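Local coordinates for general negative regulator of transcription subunit 4 (Saccharomyces cerevisiae, PDB 5AIE), which acts as the E3 ubiquitin ligase subunit of the CCR4-NOT complex, its zinc-binding RING domain serving transfer of ubiquitin from an E2 enzyme to substrate lysines, at residues Cys24-Tyr28 with Cys48-Arg53. Sequence-based numbering, arbitrary orientation.
Sequences CPCGY and CPACRR. With ZN (zinc ion), chain D.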
ATOM      1  N   CYS A  24     -20.718  -1.417 -11.798  1.00 95.57           N
ATOM      2  CA  CYS A  24     -20.342  -0.012 -11.899  1.00 93.91           C
ATOM      3  C   CYS A  24     -20.185   0.395 -13.362  1.00 89.74           C
ATOM      4  O   CYS A  24     -19.645  -0.367 -14.163  1.00 94.24           O
ATOM      5  CB  CYS A  24     -19.045   0.247 -11.126  1.00 94.98           C
ATOM      6  SG  CYS A  24     -18.630   1.989 -10.892  1.00100.73           S
ATOM      7  N   PRO A  25     -20.669   1.597 -13.718  1.00 92.10           N
ATOM      8  CA  PRO A  25     -20.584   2.119 -15.091  1.00 95.91           C
ATOM      9  C   PRO A  25     -19.158   2.241 -15.631  1.00 92.47           C
ATOM     10  O   PRO A  25     -18.979   2.386 -16.842  1.00 91.34           O
ATOM     11  CB  PRO A  25     -21.235   3.508 -14.980  1.00 87.47           C
ATOM     12  CG  PRO A  25     -21.272   3.819 -13.514  1.00 93.97           C
ATOM     13  CD  PRO A  25     -21.434   2.497 -12.842  1.00 93.22           C
ATOM     14  N   CYS A  26     -18.161   2.179 -14.753  1.00 88.89           N
ATOM     15  CA  CYS A  26     -16.769   2.311 -15.170  1.00 84.98           C
ATOM     16  C   CYS A  26     -16.284   1.065 -15.907  1.00 81.67           C
ATOM     17  O   CYS A  26     -15.373   1.140 -16.731  1.00 89.59           O
ATOM     18  CB  CYS A  26     -15.872   2.586 -13.963  1.00 83.60           C
ATOM     19  SG  CYS A  26     -15.699   1.197 -12.831  1.00 88.76           S
ATOM     20  N   GLY A  27     -16.888  -0.078 -15.600  1.00 85.64           N
ATOM     21  CA  GLY A  27     -16.554  -1.315 -16.281  1.00 89.33           C
ATOM     22  C   GLY A  27     -15.719  -2.278 -15.460  1.00 89.27           C
ATOM     23  O   GLY A  27     -15.376  -3.366 -15.926  1.00 90.21           O
ATOM     24  N   TYR A  28     -15.384  -1.880 -14.236  1.00 83.35           N
ATOM     25  CA  TYR A  28     -14.595  -2.727 -13.349  1.00 80.09           C
ATOM     26  C   TYR A  28     -15.425  -3.919 -12.878  1.00 96.69           C
ATOM     27  O   TYR A  28     -16.474  -3.747 -12.257  1.00 90.19           O
ATOM     28  CB  TYR A  28     -14.083  -1.920 -12.155  1.00 76.78           C
ATOM     29  CG  TYR A  28     -12.970  -2.591 -11.387  1.00 82.78           C
ATOM     30  CD1 TYR A  28     -11.711  -2.748 -11.951  1.00 84.46           C
ATOM     31  CD2 TYR A  28     -13.173  -3.058 -10.095  1.00 84.13           C
ATOM     32  CE1 TYR A  28     -10.688  -3.359 -11.255  1.00 82.17           C
ATOM     33  CE2 TYR A  28     -12.153  -3.671  -9.389  1.00 84.19           C
ATOM     34  CZ  TYR A  28     -10.913  -3.818  -9.975  1.00 89.22           C
ATOM     35  OH  TYR A  28      -9.893  -4.424  -9.279  1.00 93.04           O
ATOM     36  N   CYS A  48     -17.052   1.049  -5.638  1.00 94.97           N
ATOM     37  CA  CYS A  48     -16.182   0.429  -6.633  1.00 97.96           C
ATOM     38  C   CYS A  48     -14.700   0.643  -6.329  1.00 92.42           C
ATOM     39  O   CYS A  48     -14.261   1.770  -6.108  1.00 83.19           O
ATOM     40  CB  CYS A  48     -16.505   0.967  -8.028  1.00 94.18           C
ATOM     41  SG  CYS A  48     -15.463   0.294  -9.342  1.00 89.31           S
ATOM     42  N   PRO A  49     -13.923  -0.451  -6.322  1.00 93.96           N
ATOM     43  CA  PRO A  49     -12.481  -0.420  -6.047  1.00 91.60           C
ATOM     44  C   PRO A  49     -11.684   0.392  -7.068  1.00 91.11           C
ATOM     45  O   PRO A  49     -10.502   0.653  -6.846  1.00 85.22           O
ATOM     46  CB  PRO A  49     -12.080  -1.899  -6.111  1.00 86.72           C
ATOM     47  CG  PRO A  49     -13.338  -2.647  -5.842  1.00 90.61           C
ATOM     48  CD  PRO A  49     -14.423  -1.828  -6.469  1.00 95.12           C
ATOM     49  N   ALA A  50     -12.320   0.779  -8.168  1.00 90.10           N
ATOM     50  CA  ALA A  50     -11.644   1.542  -9.210  1.00 84.37           C
ATOM     51  C   ALA A  50     -11.899   3.041  -9.076  1.00 87.05           C
ATOM     52  O   ALA A  50     -11.016   3.792  -8.662  1.00 82.65           O
ATOM     53  CB  ALA A  50     -12.076   1.054 -10.584  1.00 87.32           C
ATOM     54  N   CYS A  51     -13.107   3.472  -9.425  1.00 86.18           N
ATOM     55  CA  CYS A  51     -13.423   4.898  -9.469  1.00 86.31           C
ATOM     56  C   CYS A  51     -14.166   5.385  -8.226  1.00 88.48           C
ATOM     57  O   CYS A  51     -14.659   6.513  -8.202  1.00 99.42           O
ATOM     58  CB  CYS A  51     -14.247   5.216 -10.718  1.00 93.53           C
ATOM     59  SG  CYS A  51     -15.899   4.494 -10.734  1.00 93.19           S
ATOM     60  N   ARG A  52     -14.248   4.529  -7.211  1.00 88.22           N
ATOM     61  CA  ARG A  52     -14.855   4.874  -5.924  1.00 88.86           C
ATOM     62  C   ARG A  52     -16.311   5.326  -6.030  1.00 96.06           C
ATOM     63  O   ARG A  52     -16.817   6.018  -5.145  1.00104.71           O
ATOM     64  CB  ARG A  52     -14.036   5.964  -5.225  1.00 87.29           C
ATOM     65  CG  ARG A  52     -12.591   5.583  -4.963  1.00 97.28           C
ATOM     66  CD  ARG A  52     -11.887   6.646  -4.140  1.00101.93           C
ATOM     67  NE  ARG A  52     -12.475   6.782  -2.812  1.00110.00           N
ATOM     68  CZ  ARG A  52     -12.095   6.075  -1.752  1.00102.80           C
ATOM     69  NH1 ARG A  52     -11.123   5.181  -1.864  1.00101.67           N
ATOM     70  NH2 ARG A  52     -12.686   6.265  -0.581  1.00102.66           N
ATOM     71  N   ARG A  53     -16.984   4.934  -7.106  1.00 93.13           N
ATOM     72  CA  ARG A  53     -18.386   5.289  -7.288  1.00 95.52           C
ATOM     73  C   ARG A  53     -19.265   4.373  -6.441  1.00101.24           C
ATOM     74  O   ARG A  53     -19.074   3.157  -6.428  1.00 97.08           O
ATOM     75  CB  ARG A  53     -18.782   5.203  -8.765  1.00 97.10           C
ATOM     76  CG  ARG A  53     -19.951   6.099  -9.158  1.00101.25           C
ATOM     77  CD  ARG A  53     -20.319   5.922 -10.626  1.00 96.00           C
ATOM     78  NE  ARG A  53     -19.261   6.375 -11.527  1.00105.87           N
ATOM     79  CZ  ARG A  53     -19.376   7.408 -12.357  1.00111.41           C
ATOM     80  NH1 ARG A  53     -20.507   8.100 -12.407  1.00109.25           N
ATOM     81  NH2 ARG A  53     -18.363   7.747 -13.144  1.00102.82           N
TER
HETATM   82 ZN    ZN D1084     -16.228   2.183 -10.749  1.00 96.10          ZN
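One of the two zinc sites of the RING domain joins loops 24-28 and 48-53, with Cys24 and Cys26 from one side of helix 32-40 in sequence and Cys48 and Cys51 from the other. The four thiolates surround the ion, Cys51 SG binding zinc at 2.3 Å and Cys48 SG at 2.5 Å. The first cysteine of each pair holds SG opposite its backbone N (Cys48 chi1 179°), while Cys26 and Cys51 tuck theirs between N and the carbonyl carbon. Two sulfurs also accept backbone N-H groups, which probably eases their negative charge: Tyr28 N donates to Cys26 SG (3.4 Å, N-H...S angle 162°) and Ala50 N to Cys48 SG. Pro25 and Gly27 suit the type I turn that presents the first pair, proline because its ring enforces the phi near -60° of the second position, glycine because its positive phi would jam a CB against the preceding carbonyl. Next to the metal, Ala50 CB lies over one face of the Tyr28 ring, 4.3 Å from the centroid, a CH-pi contact for which a small methyl fits. Pro49 CB meets Tyr28 CE2 at 3.7 Å, the two side chains crossing nearly at right angles; each also packs against an apolar side chain of another protein's chain. Beyond the opposite side of the ion, the Arg53 guanidinium turns one face to Pro25 CG. Such a Cys4 site, joining CxC and CxxC pairs, fits the C4C4 RING type.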